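Local coordinates for protein dipeptidase AC. Metallo peptidase. MEROPS family M19 (Rhodobacter sphaeroides, PDB 3LY0) that probably hydrolyses dipeptides as a zinc-dependent metallodipeptidase, and is seen here with a phosphinate mimic of L-Ala-D-Ala bound at its metal centre, at residues P8-H13 / I131-M136; H102-E107 / F114-T119. All blocks are in the same frame, centred on the assembly; numbering follows the deposited sequence.

Interaction 1. Residues P8-H13 / I131-M136; sequences PVFDGH and IVSGIM. With ZN (zinc ion), chain D.
Strands 9-11 and 132-139 belong to the parallel sheet of this TIM-barrel-like metallopeptidase, and between them runs strand 50-57, so Phe-10 meets Ser-133 and Ile-135 through side chains alone. The CA atoms of Phe-10 and Ser-133 are 8.3 Å apart, and no hydrogen bond joins the two segments. Phe-10 closes the gap: with CG anti to the backbone N (chi1 -174°), its ring reaches over to the second strand and touches it by an edge. Phe-10 CE1 lies 3.3 Å from Ser-133 OG, which sits in the ring plane and so faces the electropositive C-H rim. At the far end, Phe-10 CZ meets Ile-135 CD1 at 3.5 Å, close to the plane as well, the two side chains crossing at about a right angle. The small serine leaves room for the ring; its hydroxyl also has a weak hydrogen bond to Ala-51 O on the intervening strand. With an alanine here in place of Phe-10 the ring edge would be gone, which is likely to leave a gap beside Ile-135 CD1 and Tyr-348 without its edge-to-face partner. Next to Phe-10 in the chain, Asp-11 OD2 accepts His-13 N at 3.0 Å in an Asx turn, met from above the carboxylate plane, and Ser-305 OG binds the same oxygen. The chain turns its corner at Gly-12, and His-13 NE2 then ligates one of the two zinc ions at 2.2 Å, sharing it with Asp-15 and Glu-139. The chemistry is thus divided along one short segment: a buried, mainly apolar ring edge joins the strands, while polar bonds at the C-terminal end are consistent with fixing the backbone of the metal-binding histidine.

Interaction 2. Residues H102-E107 / F114-T119; sequences HLLWME and FKVCRT
Helix 89-109 packs on strand 114-116, a member of the parallel sheet that follows it in the chain, their short axes 7.8 Å apart and inclined at 139°, and Glu-107 and Phe-114 meet where the connection closes. Phe-114 fills the inner side. Met-106 CE lies over one face of its ring, 4.3 Å from the centroid, in a CH-pi contact, while SD stands obliquely farther off; the bend at chi3 (58°) carries the methyl over the ring. Leu-103 CD1 comes to the ring edge, 3.9 Å from Phe-114 CZ, and the backbone N of Glu-107 also lies at the edge, in plane. A flexible methionine can lay its methyl over the ring face, while the leucine's fork lets one methyl touch the ring edge and its CG meet Val-116 CG2.

Glu-107 carries the polar side. Its extended chain, with CG anti to the backbone N, reaches across to the strand and brings OE2 to Val-116 N, a 2.9 Å bond with an N-H...O angle of 147° that arrives from above the carboxylate plane. The Lys-115 ammonium is too distant for a salt bridge; water 1 spans the interval, accepting from Lys-115 NZ and lying 2.6 Å from Glu-107 OE2. Water 3 similarly links Glu-107 OE1 to Arg-118 NH1, while NH2 of that arginine is held by Leu-157 O. A further water, donating to both Glu-107 O and Phe-114 O, stitches the backbones together.

Around this pair, helix 16-22 covers Leu-103 and Met-106, Trp-31 and Phe-55 pack edge-to-face on Phe-114, and strand 132-139 runs parallel to 114-116, with helix 120-129 packed against Lys-115 and Cys-117.

The centres of the two contacts lie about 11 Å apart, and strand 132-139 ties them together. Along the chain, interaction 2 comes within the span between residues 13 and 131: residues 8-13 come first, then helix 89-109 and strand 114-116, and finally 131-136. Strand 114-116 pairs with 132-139 through probable hydrogen bonds from Lys-115 N to Val-132 O and from Cys-117 N to Gly-134 O, both 2.8 Å, while Met-136 packs on Leu-103. Strand 132-139 therefore faces both neighbourhoods and continues to Glu-139, which bridges the two zinc sites, so that it runs from the helix-packed contact toward the metal centre.

Interaction 1. Residues P8-H13 / I131-M136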
loop_
_atom_site.group_PDB
_atom_site.type_symbol
_atom_site.label_atom_id
_atom_site.label_comp_id
_atom_site.label_asym_id
_atom_site.label_seq_id
_atom_site.Cartn_x
_atom_site.Cartn_y
_atom_site.Cartn_z
ATOM N N PRO A 8 16.095 7.409 6.424
ATOM C CA PRO A 8 14.950 6.629 6.905
ATOM C C PRO A 8 13.827 6.635 5.873
ATOM O O PRO A 8 13.600 7.645 5.207
ATOM C CB PRO A 8 14.518 7.376 8.171
ATOM C CG PRO A 8 15.759 8.111 8.616
ATOM C CD PRO A 8 16.451 8.504 7.343
ATOM N N VAL A 9 13.146 5.504 5.743
ATOM C CA VAL A 9 12.071 5.372 4.768
ATOM C C VAL A 9 10.739 5.226 5.471
ATOM O O VAL A 9 10.580 4.361 6.333
ATOM C CB VAL A 9 12.297 4.150 3.860
ATOM C CG1 VAL A 9 11.067 3.857 2.995
ATOM C CG2 VAL A 9 13.513 4.381 2.987
ATOM N N PHE A 10 9.798 6.101 5.126
ATOM C CA PHE A 10 8.417 5.890 5.524
ATOM C C PHE A 10 7.700 5.298 4.325
ATOM O O PHE A 10 7.770 5.833 3.211
ATOM C CB PHE A 10 7.736 7.186 5.967
ATOM C CG PHE A 10 6.361 6.962 6.508
ATOM C CD1 PHE A 10 6.181 6.635 7.833
ATOM C CD2 PHE A 10 5.256 7.009 5.676
ATOM C CE1 PHE A 10 4.924 6.392 8.341
ATOM C CE2 PHE A 10 3.983 6.767 6.174
ATOM C CZ PHE A 10 3.814 6.459 7.500
ATOM N N ASP A 11 6.994 4.198 4.569
ATOM C CA ASP A 11 6.483 3.383 3.472
ATOM C C ASP A 11 4.965 3.375 3.331
ATOM O O ASP A 11 4.222 3.399 4.322
ATOM C CB ASP A 11 6.950 1.945 3.633
ATOM C CG ASP A 11 6.548 1.094 2.472
ATOM O OD1 ASP A 11 7.091 1.319 1.370
ATOM O OD2 ASP A 11 5.677 0.209 2.656
ATOM N N GLY A 12 4.513 3.268 2.087
ATOM C CA GLY A 12 3.099 3.393 1.757
ATOM C C GLY A 12 2.212 2.176 1.990
ATOM O O GLY A 12 0.996 2.329 2.054
ATOM N N HIS A 13 2.780 0.979 2.101
ATOM C CA HIS A 13 1.948 -0.221 2.196
ATOM C C HIS A 13 2.719 -1.483 2.534
ATOM O O HIS A 13 3.599 -1.885 1.775
ATOM C CB HIS A 13 1.218 -0.473 0.869
ATOM C CG HIS A 13 0.185 -1.548 0.960
ATOM N ND1 HIS A 13 -1.120 -1.285 1.325
ATOM C CD2 HIS A 13 0.258 -2.890 0.762
ATOM C CE1 HIS A 13 -1.808 -2.412 1.319
ATOM N NE2 HIS A 13 -0.999 -3.399 0.990
ATOM N N ILE A 131 11.557 6.144 16.572
ATOM C CA ILE A 131 10.555 5.148 16.939
ATOM C C ILE A 131 9.806 4.756 15.666
ATOM O O ILE A 131 9.397 5.620 14.900
ATOM C CB ILE A 131 9.547 5.726 17.947
ATOM C CG1 ILE A 131 10.268 6.207 19.213
ATOM C CG2 ILE A 131 8.450 4.712 18.257
ATOM C CD1 ILE A 131 9.379 6.994 20.157
ATOM N N VAL A 132 9.651 3.461 15.414
ATOM C CA VAL A 132 8.969 3.036 14.190
ATOM C C VAL A 132 7.489 3.411 14.273
ATOM O O VAL A 132 6.820 3.127 15.274
ATOM C CB VAL A 132 9.121 1.521 13.951
ATOM C CG1 VAL A 132 8.341 1.100 12.709
ATOM C CG2 VAL A 132 10.594 1.155 13.780
ATOM N N SER A 133 6.994 4.075 13.232
ATOM C CA SER A 133 5.602 4.508 13.200
ATOM C C SER A 133 4.734 3.557 12.381
ATOM O O SER A 133 5.195 2.915 11.428
ATOM C CB SER A 133 5.493 5.930 12.647
ATOM O OG SER A 133 6.091 6.019 11.359
ATOM N N GLY A 134 3.466 3.477 12.763
ATOM C CA GLY A 134 2.510 2.676 12.020
ATOM C C GLY A 134 1.214 3.424 11.822
ATOM O O GLY A 134 0.686 4.003 12.767
ATOM N N ILE A 135 0.694 3.404 10.599
ATOM C CA ILE A 135 -0.648 3.909 10.324
ATOM C C ILE A 135 -1.568 2.716 10.091
ATOM O O ILE A 135 -1.276 1.853 9.258
ATOM C CB ILE A 135 -0.667 4.816 9.081
ATOM C CG1 ILE A 135 0.239 6.035 9.284
ATOM C CG2 ILE A 135 -2.102 5.248 8.741
ATOM C CD1 ILE A 135 0.377 6.904 8.052
ATOM N N MET A 136 -2.668 2.657 10.842
ATOM C CA MET A 136 -3.688 1.626 10.612
ATOM C C MET A 136 -4.442 1.894 9.306
ATOM O O MET A 136 -5.096 2.935 9.147
ATOM C CB MET A 136 -4.656 1.559 11.801
ATOM C CG MET A 136 -5.693 0.435 11.701
ATOM S SD MET A 136 -6.933 0.391 13.065
ATOM C CE MET A 136 -5.860 0.254 14.508
HETATM ZN ZN ZN D . -1.658 -5.528 0.862
#

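Interaction 2. Residues H102-E107 / F114-T119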
loop_
_atom_site.group_PDB
_atom_site.type_symbol
_atom_site.label_atom_id
_atom_site.label_comp_id
_atom_site.label_asym_id
_atom_site.label_seq_id
_atom_site.Cartn_x
_atom_site.Cartn_y
_atom_site.Cartn_z
ATOM N N HIS A 102 -3.872 -7.383 16.351
ATOM C CA HIS A 102 -2.435 -7.675 16.256
ATOM C C HIS A 102 -1.617 -6.385 16.162
ATOM O O HIS A 102 -0.526 -6.299 16.726
ATOM C CB HIS A 102 -2.122 -8.558 15.043
ATOM C CG HIS A 102 -2.572 -9.973 15.195
ATOM N ND1 HIS A 102 -2.201 -10.754 16.270
ATOM C CD2 HIS A 102 -3.334 -10.759 14.399
ATOM C CE1 HIS A 102 -2.730 -11.958 16.136
ATOM N NE2 HIS A 102 -3.422 -11.988 15.009
ATOM N N LEU A 103 -2.146 -5.383 15.465
ATOM C CA LEU A 103 -1.429 -4.126 15.297
ATOM C C LEU A 103 -1.274 -3.435 16.653
ATOM O O LEU A 103 -0.199 -2.951 16.998
ATOM C CB LEU A 103 -2.148 -3.216 14.301
ATOM C CG LEU A 103 -1.464 -1.895 13.963
ATOM C CD1 LEU A 103 -0.119 -2.152 13.298
ATOM C CD2 LEU A 103 -2.342 -1.031 13.073
ATOM N N LEU A 104 -2.352 -3.390 17.434
ATOM C CA LEU A 104 -2.268 -2.790 18.764
ATOM C C LEU A 104 -1.340 -3.611 19.646
ATOM O O LEU A 104 -0.543 -3.052 20.424
ATOM C CB LEU A 104 -3.641 -2.645 19.428
ATOM C CG LEU A 104 -4.579 -1.576 18.876
ATOM C CD1 LEU A 104 -5.745 -1.366 19.831
ATOM C CD2 LEU A 104 -3.844 -0.271 18.629
ATOM N N TRP A 105 -1.448 -4.930 19.544
ATOM C CA TRP A 105 -0.539 -5.806 20.274
ATOM C C TRP A 105 0.932 -5.510 19.949
ATOM O O TRP A 105 1.768 -5.495 20.847
ATOM C CB TRP A 105 -0.860 -7.287 20.038
ATOM C CG TRP A 105 0.230 -8.131 20.571
ATOM C CD1 TRP A 105 0.390 -8.538 21.862
ATOM C CD2 TRP A 105 1.371 -8.610 19.852
ATOM N NE1 TRP A 105 1.550 -9.263 21.985
ATOM C CE2 TRP A 105 2.170 -9.323 20.765
ATOM C CE3 TRP A 105 1.787 -8.520 18.516
ATOM C CZ2 TRP A 105 3.365 -9.943 20.393
ATOM C CZ3 TRP A 105 2.976 -9.140 18.143
ATOM C CH2 TRP A 105 3.751 -9.838 19.081
ATOM N N MET A 106 1.249 -5.277 18.673
ATOM C CA MET A 106 2.628 -4.982 18.274
ATOM C C MET A 106 3.192 -3.804 19.067
ATOM O O MET A 106 4.356 -3.801 19.484
ATOM C CB MET A 106 2.716 -4.674 16.769
ATOM C CG MET A 106 2.583 -5.873 15.844
ATOM S SD MET A 106 2.290 -5.427 14.075
ATOM C CE MET A 106 3.752 -4.408 13.701
ATOM N N GLU A 107 2.362 -2.792 19.258
ATOM C CA GLU A 107 2.753 -1.612 20.014
ATOM C C GLU A 107 2.932 -1.929 21.503
ATOM O O GLU A 107 3.885 -1.462 22.129
ATOM C CB GLU A 107 1.704 -0.525 19.795
ATOM C CG GLU A 107 1.956 0.793 20.485
ATOM C CD GLU A 107 0.889 1.803 20.111
ATOM O OE1 GLU A 107 -0.300 1.410 20.075
ATOM O OE2 GLU A 107 1.223 2.968 19.841
ATOM N N PHE A 114 7.715 1.007 18.841
ATOM C CA PHE A 114 6.780 1.066 17.722
ATOM C C PHE A 114 5.559 1.806 18.222
ATOM O O PHE A 114 5.126 1.590 19.353
ATOM C CB PHE A 114 6.391 -0.346 17.287
ATOM C CG PHE A 114 5.309 -0.394 16.222
ATOM C CD1 PHE A 114 5.574 0.015 14.922
ATOM C CD2 PHE A 114 4.046 -0.870 16.520
ATOM C CE1 PHE A 114 4.594 -0.047 13.933
ATOM C CE2 PHE A 114 3.055 -0.937 15.534
ATOM C CZ PHE A 114 3.334 -0.520 14.244
ATOM N N LYS A 115 5.001 2.685 17.400
ATOM C CA LYS A 115 3.816 3.431 17.815
ATOM C C LYS A 115 2.805 3.506 16.686
ATOM O O LYS A 115 3.154 3.894 15.572
ATOM C CB LYS A 115 4.193 4.854 18.252
ATOM C CG LYS A 115 2.996 5.676 18.726
ATOM C CD LYS A 115 3.372 7.124 19.036
ATOM C CE LYS A 115 2.133 7.970 19.323
ATOM N NZ LYS A 115 1.341 7.474 20.486
ATOM N N VAL A 116 1.556 3.161 16.989
ATOM C CA VAL A 116 0.451 3.395 16.069
ATOM C C VAL A 116 0.107 4.879 16.129
ATOM O O VAL A 116 -0.271 5.394 17.182
ATOM C CB VAL A 116 -0.769 2.524 16.412
ATOM C CG1 VAL A 116 -1.939 2.868 15.502
ATOM C CG2 VAL A 116 -0.409 1.055 16.286
ATOM N N CYS A 117 0.286 5.573 15.012
ATOM C CA CYS A 117 0.086 7.014 14.970
ATOM C C CYS A 117 -1.261 7.395 14.388
ATOM O O CYS A 117 -1.743 6.769 13.435
ATOM C CB CYS A 117 1.191 7.685 14.154
ATOM S SG CYS A 117 2.854 7.546 14.863
ATOM N N ARG A 118 -1.848 8.447 14.944
ATOM C CA ARG A 118 -3.172 8.895 14.551
ATOM C C ARG A 118 -3.154 10.307 13.972
ATOM O O ARG A 118 -4.162 10.771 13.430
ATOM C CB ARG A 118 -4.123 8.808 15.755
ATOM C CG ARG A 118 -4.357 7.370 16.207
ATOM C CD ARG A 118 -5.061 7.267 17.564
ATOM N NE ARG A 118 -5.496 5.891 17.809
ATOM C CZ ARG A 118 -4.715 4.917 18.277
ATOM N NH1 ARG A 118 -3.444 5.161 18.577
ATOM N NH2 ARG A 118 -5.207 3.691 18.444
ATOM N N THR A 119 -2.012 10.983 14.081
ATOM C CA THR A 119 -1.848 12.342 13.553
ATOM C C THR A 119 -0.496 12.493 12.853
ATOM O O THR A 119 0.431 11.726 13.117
ATOM C CB THR A 119 -1.889 13.394 14.683
ATOM O OG1 THR A 119 -0.669 13.329 15.430
ATOM C CG2 THR A 119 -3.075 13.162 15.617
HETATM O O HOH W 1 -0.227 5.166 19.905
HETATM O O HOH W 2 5.931 -0.070 21.222
HETATM O O HOH W 3 -2.702 2.481 19.907
#